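Side-chain contacts in type C neurotoxin (Clostridium botulinum, PDB 3PME), which probably binds gangliosides and membrane lipid on nerve cells, as the receptor-binding part of a C/D mosaic botulinum neurotoxin: residues A[181-186]-A[191-196]; A[107-112]-A[141-146]. All blocks are in the same frame, centred on the assembly; numbering follows the deposited sequence.

Overall arrangement
Both contacts lie in the N-terminal half of the receptor-binding fragment, a jelly-roll domain of the concanavalin type, and both rest mainly on apolar side chains, contact 1 adding a water bridge at its outer end; neither links its backbones by hydrogen bonds. Contact 2 joins strand 108-114 of one sheet to strand 141-148 of the other, across the core of the sandwich. Contact 1 follows in sequence, where the loop after strand 178-181 packs on the start of strand 193-201. Strands 141-148 and 193-201 belong to the same sheet, each pairing with strand 68-77, so one sheet takes part in both contacts. Their centres are 14 Å apart and their nearest atoms about 6 Å, without touching.

Contact 1 (A[181-186]-A[191-196]); sequences FGIDEN and QMLWIR
Ile-183 and Leu-193 meet inside the jelly-roll sandwich of the receptor-binding fragment, where the loop after strand 178-181 runs antiparallel to the start of strand 193-201. Their methyls make the tight part of the contact, Ile-183 CD1 resting 4.0 Å from Leu-193 CD2. Ile-183 holds CG1 beside its backbone N (chi1 -56°) and extends the chain from there, which carries CD1 across to the strand. Branched aliphatic residues suit this buried place, and Ile-90 of strand 87-90 touches both. Two residues away on each segment, Ile-195 CD1 approaches the edge of the Phe-181 ring, 4.2 Å from CD2 and near the ring plane.

Toward exposed Asn-186 the packing gives way to water. Gln-191 is itself buried, and its long amide suits a place where both ends find partners: NE2 bonds to Asp-80 O, while OE1 accepts from Asp-188 N. A water molecule spans the remaining distance, donating to Asn-186 O at 3.0 Å and to Gln-191 OE1 at 2.7 Å.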
loop_
_atom_site.group_PDB
_atom_site.type_symbol
_atom_site.label_atom_id
_atom_site.label_comp_id
_atom_site.label_asym_id
_atom_site.label_seq_id
_atom_site.Cartn_x
_atom_site.Cartn_y
_atom_site.Cartn_z
ATOM N N PHE A 181 20.235 8.738 5.586
ATOM C CA PHE A 181 19.069 8.576 4.724
ATOM C C PHE A 181 18.972 9.791 3.813
ATOM O O PHE A 181 19.001 10.931 4.292
ATOM C CB PHE A 181 17.788 8.493 5.551
ATOM C CG PHE A 181 17.699 7.269 6.411
ATOM C CD1 PHE A 181 18.355 7.216 7.625
ATOM C CD2 PHE A 181 16.934 6.178 6.013
ATOM C CE1 PHE A 181 18.270 6.080 8.431
ATOM C CE2 PHE A 181 16.838 5.053 6.815
ATOM C CZ PHE A 181 17.505 5.003 8.022
ATOM N N GLY A 182 18.852 9.562 2.510
ATOM C CA GLY A 182 18.685 10.672 1.589
ATOM C C GLY A 182 19.253 10.454 0.207
ATOM O O GLY A 182 20.158 9.637 0.016
ATOM N N ILE A 183 18.722 11.193 -0.764
ATOM C CA ILE A 183 19.175 11.103 -2.146
ATOM C C ILE A 183 20.068 12.285 -2.504
ATOM O O ILE A 183 19.661 13.440 -2.376
ATOM C CB ILE A 183 17.980 11.064 -3.113
ATOM C CG1 ILE A 183 17.054 9.904 -2.752
ATOM C CG2 ILE A 183 18.452 10.969 -4.558
ATOM C CD1 ILE A 183 15.751 9.897 -3.529
ATOM N N ASP A 184 21.286 11.990 -2.950
ATOM C CA ASP A 184 22.257 13.025 -3.303
ATOM C C ASP A 184 22.191 13.423 -4.774
ATOM O O ASP A 184 22.518 14.557 -5.130
ATOM C CB ASP A 184 23.677 12.575 -2.953
ATOM C CG ASP A 184 24.187 13.206 -1.673
ATOM O OD1 ASP A 184 23.651 14.261 -1.270
ATOM O OD2 ASP A 184 25.133 12.651 -1.075
ATOM N N GLU A 185 21.780 12.491 -5.627
ATOM C CA GLU A 185 21.665 12.786 -7.048
ATOM C C GLU A 185 20.598 13.836 -7.296
ATOM O O GLU A 185 19.755 14.107 -6.437
ATOM C CB GLU A 185 21.337 11.527 -7.851
ATOM C CG GLU A 185 21.080 10.312 -6.998
ATOM C CD GLU A 185 22.358 9.685 -6.505
ATOM O OE1 GLU A 185 23.364 9.756 -7.244
ATOM O OE2 GLU A 185 22.354 9.119 -5.387
ATOM N N ASN A 186 20.646 14.430 -8.481
ATOM C CA ASN A 186 19.612 15.356 -8.900
ATOM C C ASN A 186 18.350 14.573 -9.211
ATOM O O ASN A 186 18.392 13.558 -9.911
ATOM C CB ASN A 186 20.064 16.145 -10.129
ATOM C CG ASN A 186 19.133 17.297 -10.456
ATOM O OD1 ASN A 186 18.066 17.441 -9.857
ATOM N ND2 ASN A 186 19.534 18.130 -11.412
ATOM N N GLN A 191 10.013 12.992 -8.399
ATOM C CA GLN A 191 10.831 11.891 -7.911
ATOM C C GLN A 191 10.988 11.990 -6.396
ATOM O O GLN A 191 11.571 12.938 -5.872
ATOM C CB GLN A 191 12.184 11.868 -8.633
ATOM C CG GLN A 191 12.040 11.507 -10.110
ATOM C CD GLN A 191 13.355 11.495 -10.860
ATOM O OE1 GLN A 191 14.232 12.320 -10.614
ATOM N NE2 GLN A 191 13.492 10.561 -11.794
ATOM N N MET A 192 10.429 11.009 -5.698
ATOM C CA MET A 192 10.351 11.048 -4.247
ATOM C C MET A 192 10.102 9.637 -3.735
ATOM O O MET A 192 9.702 8.761 -4.487
ATOM C CB MET A 192 9.216 11.980 -3.804
ATOM C CG MET A 192 7.811 11.477 -4.177
ATOM S SD MET A 192 6.533 12.743 -4.047
ATOM C CE MET A 192 7.026 13.833 -5.378
ATOM N N LEU A 193 10.351 9.427 -2.450
ATOM C CA LEU A 193 10.019 8.159 -1.821
ATOM C C LEU A 193 9.725 8.370 -0.353
ATOM O O LEU A 193 10.092 9.397 0.232
ATOM C CB LEU A 193 11.163 7.147 -1.983
ATOM C CG LEU A 193 12.474 7.441 -1.254
ATOM C CD1 LEU A 193 12.466 6.884 0.151
ATOM C CD2 LEU A 193 13.638 6.852 -2.026
ATOM N N TRP A 194 9.076 7.375 0.239
ATOM C CA TRP A 194 8.724 7.389 1.650
ATOM C C TRP A 194 9.261 6.116 2.259
ATOM O O TRP A 194 9.255 5.068 1.612
ATOM C CB TRP A 194 7.201 7.387 1.840
ATOM C CG TRP A 194 6.455 8.584 1.327
ATOM C CD1 TRP A 194 5.928 9.588 2.080
ATOM C CD2 TRP A 194 6.099 8.873 -0.039
ATOM N NE1 TRP A 194 5.278 10.497 1.271
ATOM C CE2 TRP A 194 5.365 10.082 -0.030
ATOM C CE3 TRP A 194 6.319 8.228 -1.261
ATOM C CZ2 TRP A 194 4.870 10.670 -1.198
ATOM C CZ3 TRP A 194 5.824 8.813 -2.424
ATOM C CH2 TRP A 194 5.103 10.028 -2.379
ATOM N N ILE A 195 9.699 6.211 3.510
ATOM C CA ILE A 195 10.082 5.042 4.297
ATOM C C ILE A 195 9.310 5.114 5.606
ATOM O O ILE A 195 9.019 6.207 6.099
ATOM C CB ILE A 195 11.593 5.048 4.573
ATOM C CG1 ILE A 195 12.351 4.734 3.279
ATOM C CG2 ILE A 195 11.969 4.021 5.668
ATOM C CD1 ILE A 195 13.845 5.005 3.367
ATOM N N ARG A 196 8.956 3.974 6.177
ATOM C CA ARG A 196 8.393 3.992 7.528
ATOM C C ARG A 196 8.867 2.820 8.370
ATOM O O ARG A 196 9.252 1.777 7.850
ATOM C CB ARG A 196 6.862 4.046 7.506
ATOM C CG ARG A 196 6.177 2.692 7.258
ATOM C CD ARG A 196 4.682 2.921 7.308
ATOM N NE ARG A 196 3.890 1.716 7.515
ATOM C CZ ARG A 196 3.295 1.044 6.542
ATOM N NH1 ARG A 196 3.426 1.433 5.276
ATOM N NH2 ARG A 196 2.547 -0.007 6.830
HETATM O O HOH W 1 16.751 11.655 -11.464
#

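Contact 2 (A[107-112]-A[141-146])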
loop_
_atom_site.group_PDB
_atom_site.type_symbol
_atom_site.label_atom_id
_atom_site.label_comp_id
_atom_site.label_asym_id
_atom_site.label_seq_id
_atom_site.Cartn_x
_atom_site.Cartn_y
_atom_site.Cartn_z
ATOM N N GLY A 107 14.140 0.664 -11.279
ATOM C CA GLY A 107 12.955 -0.040 -10.826
ATOM C C GLY A 107 13.238 -1.259 -9.963
ATOM O O GLY A 107 12.376 -2.101 -9.766
ATOM N N ASN A 108 14.461 -1.334 -9.454
ATOM C CA ASN A 108 14.862 -2.373 -8.512
ATOM C C ASN A 108 15.288 -1.730 -7.202
ATOM O O ASN A 108 15.788 -0.609 -7.200
ATOM C CB ASN A 108 16.056 -3.172 -9.052
ATOM C CG ASN A 108 15.711 -4.008 -10.273
ATOM O OD1 ASN A 108 15.378 -5.189 -10.158
ATOM N ND2 ASN A 108 15.798 -3.397 -11.450
ATOM N N ILE A 109 15.092 -2.432 -6.088
ATOM C CA ILE A 109 15.805 -2.073 -4.863
ATOM C C ILE A 109 16.985 -3.016 -4.708
ATOM O O ILE A 109 16.900 -4.205 -5.046
ATOM C CB ILE A 109 14.928 -2.101 -3.585
ATOM C CG1 ILE A 109 14.266 -3.460 -3.396
ATOM C CG2 ILE A 109 13.893 -0.997 -3.608
ATOM C CD1 ILE A 109 13.821 -3.690 -1.964
ATOM N N GLU A 110 18.093 -2.475 -4.208
ATOM C CA GLU A 110 19.327 -3.249 -4.096
ATOM C C GLU A 110 19.995 -2.995 -2.754
ATOM O O GLU A 110 20.234 -1.846 -2.372
ATOM C CB GLU A 110 20.286 -2.913 -5.240
ATOM C CG GLU A 110 21.527 -3.810 -5.266
ATOM C CD GLU A 110 22.417 -3.581 -6.485
ATOM O OE1 GLU A 110 22.232 -2.561 -7.181
ATOM O OE2 GLU A 110 23.311 -4.421 -6.747
ATOM N N TRP A 111 20.291 -4.083 -2.048
ATOM C CA TRP A 111 20.986 -4.014 -0.771
ATOM C C TRP A 111 22.402 -4.500 -0.985
ATOM O O TRP A 111 22.617 -5.574 -1.538
ATOM C CB TRP A 111 20.286 -4.890 0.265
ATOM C CG TRP A 111 21.092 -5.134 1.524
ATOM C CD1 TRP A 111 21.992 -6.135 1.736
ATOM C CD2 TRP A 111 21.042 -4.377 2.733
ATOM N NE1 TRP A 111 22.513 -6.046 3.007
ATOM C CE2 TRP A 111 21.943 -4.975 3.640
ATOM C CE3 TRP A 111 20.318 -3.256 3.142
ATOM C CZ2 TRP A 111 22.145 -4.481 4.928
ATOM C CZ3 TRP A 111 20.518 -2.770 4.432
ATOM C CH2 TRP A 111 21.418 -3.387 5.305
ATOM N N ILE A 112 23.360 -3.689 -0.557
ATOM C CA ILE A 112 24.761 -3.935 -0.851
ATOM C C ILE A 112 25.553 -4.047 0.439
ATOM O O ILE A 112 25.379 -3.234 1.346
ATOM C CB ILE A 112 25.331 -2.771 -1.689
ATOM C CG1 ILE A 112 24.685 -2.753 -3.079
ATOM C CG2 ILE A 112 26.867 -2.863 -1.781
ATOM C CD1 ILE A 112 25.394 -3.613 -4.079
ATOM N N PHE A 141 5.637 -1.327 0.328
ATOM C CA PHE A 141 5.934 -2.740 0.573
ATOM C C PHE A 141 6.937 -2.886 1.709
ATOM O O PHE A 141 7.705 -1.965 1.985
ATOM C CB PHE A 141 6.352 -3.499 -0.700
ATOM C CG PHE A 141 7.593 -2.974 -1.373
ATOM C CD1 PHE A 141 7.519 -1.947 -2.303
ATOM C CD2 PHE A 141 8.835 -3.572 -1.149
ATOM C CE1 PHE A 141 8.656 -1.484 -2.955
ATOM C CE2 PHE A 141 9.982 -3.126 -1.802
ATOM C CZ PHE A 141 9.897 -2.081 -2.710
ATOM N N PHE A 142 6.869 -4.025 2.386
ATOM C CA PHE A 142 7.675 -4.291 3.580
ATOM C C PHE A 142 8.954 -5.044 3.208
ATOM O O PHE A 142 8.916 -6.117 2.586
ATOM C CB PHE A 142 6.848 -5.090 4.587
ATOM C CG PHE A 142 7.586 -5.421 5.857
ATOM C CD1 PHE A 142 8.136 -4.412 6.637
ATOM C CD2 PHE A 142 7.711 -6.741 6.272
ATOM C CE1 PHE A 142 8.815 -4.713 7.817
ATOM C CE2 PHE A 142 8.378 -7.049 7.446
ATOM C CZ PHE A 142 8.930 -6.035 8.221
ATOM N N VAL A 143 10.083 -4.464 3.589
ATOM C CA VAL A 143 11.389 -5.049 3.288
ATOM C C VAL A 143 12.013 -5.583 4.563
ATOM O O VAL A 143 11.919 -4.961 5.631
ATOM C CB VAL A 143 12.337 -3.997 2.668
ATOM C CG1 VAL A 143 13.751 -4.574 2.453
ATOM C CG2 VAL A 143 11.757 -3.462 1.358
ATOM N N THR A 144 12.654 -6.742 4.462
ATOM C CA THR A 144 13.451 -7.232 5.580
ATOM C C THR A 144 14.692 -7.884 5.020
ATOM O O THR A 144 14.612 -8.755 4.143
ATOM C CB THR A 144 12.717 -8.256 6.454
ATOM O OG1 THR A 144 11.394 -7.793 6.745
ATOM C CG2 THR A 144 13.484 -8.452 7.763
ATOM N N ILE A 145 15.835 -7.434 5.515
ATOM C CA ILE A 145 17.117 -8.024 5.148
ATOM C C ILE A 145 17.679 -8.721 6.376
ATOM O O ILE A 145 17.794 -8.093 7.426
ATOM C CB ILE A 145 18.142 -6.951 4.741
ATOM C CG1 ILE A 145 17.570 -5.981 3.705
ATOM C CG2 ILE A 145 19.429 -7.617 4.225
ATOM C CD1 ILE A 145 17.254 -6.621 2.429
ATOM N N THR A 146 18.022 -10.006 6.259
ATOM C CA THR A 146 18.770 -10.661 7.342
ATOM C C THR A 146 20.203 -10.901 6.871
ATOM O O THR A 146 20.451 -11.155 5.685
ATOM C CB THR A 146 18.117 -11.981 7.835
ATOM O OG1 THR A 146 18.155 -12.971 6.793
ATOM C CG2 THR A 146 16.664 -11.753 8.264
#
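In the core of the jelly-roll beta-sandwich, Ile-109 and Trp-111 of strand 108-114 face Phe-141, Val-143 and Ile-145 of strand 141-148 on the opposing sheet. The short strand segments run in nearly the same direction, 24° apart, with axes 10.0 Å from each other at closest approach. That spacing leaves room for a layer of side chains, and all five of these apolar residues are buried.

The closest fit is between Trp-111 and Ile-145. Ile-145 CG2 lies over one face of the indole in a CH-pi contact, 3.6 Å from the centroid of the five-membered ring and only 10° off its normal. The methyl is 3.7 Å from Trp-111 CE2, while Ile-145 CG1 reaches across to CD2 and CE3. The beta-branch thus spreads two carbons over the aromatic surface. Trp-111 turns CG away from its own backbone N (chi1 167°), bringing the broad indole beneath this branch.

At the other end Ile-109 CD1 touches two neighbours of the facing strand, both on the same side of the methyl. It stands at the edge of the Phe-141 ring, in its plane and 3.9 Å from CE2, and it lies equally close, 3.9 Å, to Val-143 CG2. The unbranched end of the isoleucine is long enough to bridge the gap between the sheets and meet both a ring edge and a valine methyl.

Neighbouring strands continue the core: Trp-111 also touches Met-153 of strand 152-157 and Val-71 of strand 68-77, and its ring meets that of Trp-100. Leu-155 touches both Val-143 and Ile-145. On the outer face of strand 141-148, Phe-142 and Thr-144 pack against helix 207-218.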